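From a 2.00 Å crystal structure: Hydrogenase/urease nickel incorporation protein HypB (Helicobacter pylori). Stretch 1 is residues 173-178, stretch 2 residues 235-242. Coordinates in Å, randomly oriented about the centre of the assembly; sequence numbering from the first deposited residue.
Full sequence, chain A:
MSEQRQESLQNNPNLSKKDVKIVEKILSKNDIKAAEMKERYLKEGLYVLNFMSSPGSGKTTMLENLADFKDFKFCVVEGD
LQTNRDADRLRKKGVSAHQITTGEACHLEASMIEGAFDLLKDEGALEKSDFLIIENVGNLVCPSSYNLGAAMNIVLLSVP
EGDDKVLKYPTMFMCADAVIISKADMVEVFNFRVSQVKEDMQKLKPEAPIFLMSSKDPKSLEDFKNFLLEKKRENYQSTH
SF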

ATOM      1  N   PHE A 173       6.144  -9.980  -4.697  1.00 12.68           N
ATOM      2  CA  PHE A 173       6.138  -9.183  -5.917  1.00 15.54           C
ATOM      3  C   PHE A 173       5.170  -9.718  -6.979  1.00 16.95           C
ATOM      4  O   PHE A 173       4.737  -8.969  -7.852  1.00 16.49           O
ATOM      5  CB  PHE A 173       7.556  -9.077  -6.480  1.00 14.89           C
ATOM      6  CG  PHE A 173       8.441  -8.145  -5.700  1.00 12.79           C
ATOM      7  CD1 PHE A 173       8.388  -6.777  -5.924  1.00 12.41           C
ATOM      8  CD2 PHE A 173       9.301  -8.626  -4.722  1.00 12.63           C
ATOM      9  CE1 PHE A 173       9.192  -5.905  -5.205  1.00 11.98           C
ATOM     10  CE2 PHE A 173      10.107  -7.762  -3.999  1.00 12.23           C
ATOM     11  CZ  PHE A 173      10.052  -6.401  -4.238  1.00 11.73           C
ATOM     12  N   MET A 174       4.838 -11.006  -6.910  1.00 16.84           N
ATOM     13  CA  MET A 174       3.832 -11.575  -7.808  1.00 19.33           C
ATOM     14  C   MET A 174       2.399 -11.156  -7.447  1.00 15.68           C
ATOM     15  O   MET A 174       1.487 -11.319  -8.254  1.00 23.03           O
ATOM     16  CB  MET A 174       3.938 -13.104  -7.851  1.00 20.88           C
ATOM     17  CG  MET A 174       4.984 -13.616  -8.838  1.00 26.24           C
ATOM     18  SD  MET A 174       5.105 -15.416  -8.912  1.00 59.46           S
ATOM     19  CE  MET A 174       5.691 -15.805  -7.265  1.00 54.24           C
ATOM     20  N   CYS A 175       2.189 -10.631  -6.242  1.00 13.49           N
ATOM     21  CA  CYS A 175       0.851 -10.170  -5.877  1.00 17.23           C
ATOM     22  C   CYS A 175       0.670  -8.676  -6.145  1.00 15.70           C
ATOM     23  O   CYS A 175      -0.415  -8.128  -5.943  1.00 20.07           O
ATOM     24  CB  CYS A 175       0.555 -10.479  -4.407  1.00 23.16           C
ATOM     25  SG  CYS A 175       1.170  -9.291  -3.211  1.00 38.62           S
ATOM     26  N   ALA A 176       1.735  -8.026  -6.606  1.00 12.78           N
ATOM     27  CA  ALA A 176       1.703  -6.592  -6.873  1.00 13.94           C
ATOM     28  C   ALA A 176       0.944  -6.258  -8.155  1.00 15.29           C
ATOM     29  O   ALA A 176       1.185  -6.853  -9.207  1.00 14.16           O
ATOM     30  CB  ALA A 176       3.116  -6.040  -6.949  1.00 15.68           C
ATOM     31  N   ASP A 177       0.030  -5.297  -8.056  1.00 14.37           N
ATOM     32  CA  ASP A 177      -0.581  -4.685  -9.227  1.00 18.28           C
ATOM     33  C   ASP A 177       0.289  -3.531  -9.702  1.00 21.35           C
ATOM     34  O   ASP A 177       0.101  -3.002 -10.796  1.00 25.87           O
ATOM     35  CB  ASP A 177      -1.995  -4.196  -8.910  1.00 16.95           C
ATOM     36  CG  ASP A 177      -2.898  -5.307  -8.436  1.00 17.00           C
ATOM     37  OD1 ASP A 177      -3.315  -6.127  -9.280  1.00 17.44           O
ATOM     38  OD2 ASP A 177      -3.182  -5.371  -7.223  1.00 19.79           O
ATOM     39  N   ALA A 178       1.235  -3.144  -8.854  1.00 17.93           N
ATOM     40  CA  ALA A 178       2.209  -2.114  -9.178  1.00 18.70           C
ATOM     41  C   ALA A 178       3.382  -2.205  -8.215  1.00 16.82           C
ATOM     42  O   ALA A 178       3.214  -2.561  -7.048  1.00 16.47           O
ATOM     43  CB  ALA A 178       1.572  -0.729  -9.116  1.00 16.94           C
ATOM     44  N   ASN A 235     -12.185   1.520 -12.199  1.00 24.40           N
ATOM     45  CA  ASN A 235     -12.536   0.546 -11.170  1.00 21.21           C
ATOM     46  C   ASN A 235     -11.753  -0.752 -11.366  1.00 21.99           C
ATOM     47  O   ASN A 235     -12.330  -1.838 -11.437  1.00 19.91           O
ATOM     48  CB  ASN A 235     -14.044   0.262 -11.154  1.00 20.66           C
ATOM     49  CG  ASN A 235     -14.463  -0.574  -9.952  1.00 19.99           C
ATOM     50  OD1 ASN A 235     -13.979  -0.365  -8.840  1.00 18.98           O
ATOM     51  ND2 ASN A 235     -15.356  -1.530 -10.175  1.00 20.74           N
ATOM     52  N   TYR A 236     -10.434  -0.628 -11.492  1.00 22.95           N
ATOM     53  CA  TYR A 236      -9.572  -1.803 -11.499  1.00 24.66           C
ATOM     54  C   TYR A 236      -9.685  -2.540 -10.174  1.00 17.79           C
ATOM     55  O   TYR A 236      -9.490  -1.953  -9.110  1.00 16.86           O
ATOM     56  CB  TYR A 236      -8.112  -1.429 -11.762  1.00 20.62           C
ATOM     57  CG  TYR A 236      -7.166  -2.605 -11.634  1.00 18.00           C
ATOM     58  CD1 TYR A 236      -6.973  -3.487 -12.690  1.00 19.11           C
ATOM     59  CD2 TYR A 236      -6.471  -2.836 -10.453  1.00 16.87           C
ATOM     60  CE1 TYR A 236      -6.114  -4.565 -12.573  1.00 19.16           C
ATOM     61  CE2 TYR A 236      -5.613  -3.910 -10.325  1.00 21.16           C
ATOM     62  CZ  TYR A 236      -5.437  -4.770 -11.389  1.00 22.40           C
ATOM     63  OH  TYR A 236      -4.578  -5.838 -11.261  1.00 20.50           O
ATOM     64  N   GLN A 237      -9.977  -3.831 -10.248  1.00 18.32           N
ATOM     65  CA  GLN A 237     -10.083  -4.650  -9.051  1.00 17.86           C
ATOM     66  C   GLN A 237      -9.267  -5.912  -9.244  1.00 19.69           C
ATOM     67  O   GLN A 237      -9.621  -6.769 -10.059  1.00 19.45           O
ATOM     68  CB  GLN A 237     -11.542  -4.996  -8.749  1.00 18.51           C
ATOM     69  CG  GLN A 237     -12.407  -3.787  -8.425  1.00 18.31           C
ATOM     70  CD  GLN A 237     -12.218  -3.304  -7.001  1.00 18.55           C
ATOM     71  OE1 GLN A 237     -11.680  -4.019  -6.155  1.00 16.87           O
ATOM     72  NE2 GLN A 237     -12.659  -2.081  -6.730  1.00 17.17           N
ATOM     73  N   SER A 238      -8.171  -6.015  -8.496  1.00 17.42           N
ATOM     74  CA  SER A 238      -7.247  -7.135  -8.630  1.00 17.89           C
ATOM     75  C   SER A 238      -7.946  -8.472  -8.422  1.00 24.15           C
ATOM     76  O   SER A 238      -8.743  -8.639  -7.494  1.00 18.90           O
ATOM     77  CB  SER A 238      -6.090  -6.993  -7.638  1.00 18.26           C
ATOM     78  OG  SER A 238      -5.230  -8.115  -7.692  1.00 18.51           O
ATOM     79  N   THR A 239      -7.643  -9.423  -9.297  1.00 24.95           N
ATOM     80  CA  THR A 239      -8.189 -10.763  -9.171  1.00 25.85           C
ATOM     81  C   THR A 239      -7.146 -11.697  -8.581  1.00 28.51           C
ATOM     82  O   THR A 239      -7.277 -12.919  -8.677  1.00 34.43           O
ATOM     83  CB  THR A 239      -8.653 -11.320 -10.534  1.00 27.27           C
ATOM     84  OG1 THR A 239      -7.541 -11.359 -11.438  1.00 30.54           O
ATOM     85  CG2 THR A 239      -9.746 -10.446 -11.126  1.00 23.69           C
ATOM     86  N   HIS A 240      -6.115 -11.121  -7.966  1.00 24.80           N
ATOM     87  CA  HIS A 240      -5.013 -11.923  -7.451  1.00 24.21           C
ATOM     88  C   HIS A 240      -5.456 -12.852  -6.333  1.00 25.96           C
ATOM     89  O   HIS A 240      -6.181 -12.448  -5.421  1.00 24.38           O
ATOM     90  CB  HIS A 240      -3.874 -11.049  -6.933  1.00 19.60           C
ATOM     91  CG  HIS A 240      -2.708 -11.844  -6.437  1.00 20.09           C
ATOM     92  ND1 HIS A 240      -1.825 -12.473  -7.288  1.00 21.21           N
ATOM     93  CD2 HIS A 240      -2.312 -12.160  -5.181  1.00 20.33           C
ATOM     94  CE1 HIS A 240      -0.915 -13.116  -6.577  1.00 24.93           C
ATOM     95  NE2 HIS A 240      -1.189 -12.945  -5.297  1.00 23.93           N
ATOM     96  N   SER A 241      -5.002 -14.097  -6.407  1.00 27.41           N
ATOM     97  CA  SER A 241      -5.299 -15.078  -5.377  1.00 30.07           C
ATOM     98  C   SER A 241      -4.172 -15.182  -4.363  1.00 30.27           C
ATOM     99  O   SER A 241      -3.016 -15.414  -4.718  1.00 33.64           O
ATOM    100  CB  SER A 241      -5.561 -16.443  -5.989  1.00 34.86           C
ATOM    101  OG  SER A 241      -5.910 -17.367  -4.974  1.00 39.80           O
ATOM    102  N   PHE A 242      -4.525 -15.018  -3.095  1.00 28.25           N
ATOM    103  CA  PHE A 242      -3.548 -15.006  -2.020  1.00 26.15           C
ATOM    104  C   PHE A 242      -3.445 -16.380  -1.365  1.00 32.56           C
ATOM    105  O   PHE A 242      -2.391 -16.770  -0.859  1.00 36.45           O
ATOM    106  CB  PHE A 242      -3.930 -13.940  -0.994  1.00 23.49           C
ATOM    107  CG  PHE A 242      -3.918 -12.543  -1.548  1.00 24.00           C
ATOM    108  CD1 PHE A 242      -4.947 -12.094  -2.366  1.00 23.90           C
ATOM    109  CD2 PHE A 242      -2.883 -11.676  -1.247  1.00 24.26           C
ATOM    110  CE1 PHE A 242      -4.941 -10.811  -2.874  1.00 22.22           C
ATOM    111  CE2 PHE A 242      -2.871 -10.391  -1.753  1.00 23.38           C
ATOM    112  CZ  PHE A 242      -3.903  -9.959  -2.568  1.00 21.72           C
ATOM    113  OXT PHE A 242      -4.416 -17.135  -1.322  1.00 32.28           O
TER
HETATM  114  O   HOH W   1      -3.137  -7.853  -6.454  1.00 28.47           O

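The most unusual feature of this contact is a very short hydrogen bond: Tyr236 OH donates to Asp177 OD1 across only 2.4 Å. A phenol and a carboxylate usually sit a few tenths of an ångström farther apart, so the value is at the lower limit for such a pair, and at 2.00 Å resolution its exact length deserves some caution. The direction of approach is nonetheless well suited to the bond. OD1 lies at the edge of the Tyr236 ring, near its plane, where a hydroxyl proton in the ring plane can point at the acceptor while the oxygen stays conjugated with the ring.

The backbones run roughly antiparallel, with end-to-end directions 156° apart, but they do not form a sheet. Stretch 2 has no regular helix or strand, and the CA atoms of Cys175 and His240 are 6.3 Å apart, those of Asp177 and Ser238 7.1 Å. No direct backbone-to-backbone hydrogen bond crosses at this spacing; side chains and a water fill the gap. Stretch 1 comes off the end of a helix, and a weak 3.4 Å hydrogen bond from Ala176 N to Phe173 O spans the exit from the helix. On stretch 2 the CA-to-CB bonds alternate: those of Tyr236, Ser238 and His240 point toward stretch 1, while those of Gln237 and Thr239 point away. On the facing segment, Cys175 and Asp177 point toward stretch 2 and Ala176 between them points away, so the toward-pointing side chains of each stretch face the other.

Asp177 is the polar centre. Besides the tyrosine, its OD1 faces Ser238 OG at 3.2 Å, a weak hydrogen bond, Ser238 OG to Asp177 OD1; its proton has another acceptor within reach, so the bond is not settled. Ser238 OG also accepts a 3.1 Å hydrogen bond from His240 N, at an N-H...O angle of 158°, which ties the serine side chain to its own backbone two residues on. Water 1 joins the same cluster, lying 2.8 Å from Cys175 O, 2.6 Å from Asp177 OD2 and 2.4 Å from Ser238 OG. It thus links a backbone carbonyl and a carboxylate of stretch 1 to a hydroxyl of stretch 2, across the space left between the two stretches.

Beyond this polar cluster, the contact turns to ring packing. Cys175 CA lies 3.5 Å from the centroid of the His240 ring, the line between them only 14° off the ring normal, which identifies a CH-pi contact over the face. Cys175 CB covers the same face, reaching His240 NE2 at 3.1 Å, a tight approach for carbon and nitrogen. The sulfur is more remote: Cys175 SG is 5.3 Å from the ring centroid and 34° off the normal, an oblique sulfur-aromatic contact. Met174 joins through its backbone, its O lying 3.4 Å from His240 CE1, while its side chain ends away from stretch 2. Phe242, the C-terminal residue, adds an apolar contact, with CE2 at 4.3 Å from Cys175 CB. Altogether the two stretches bury 260 Å², a modest area.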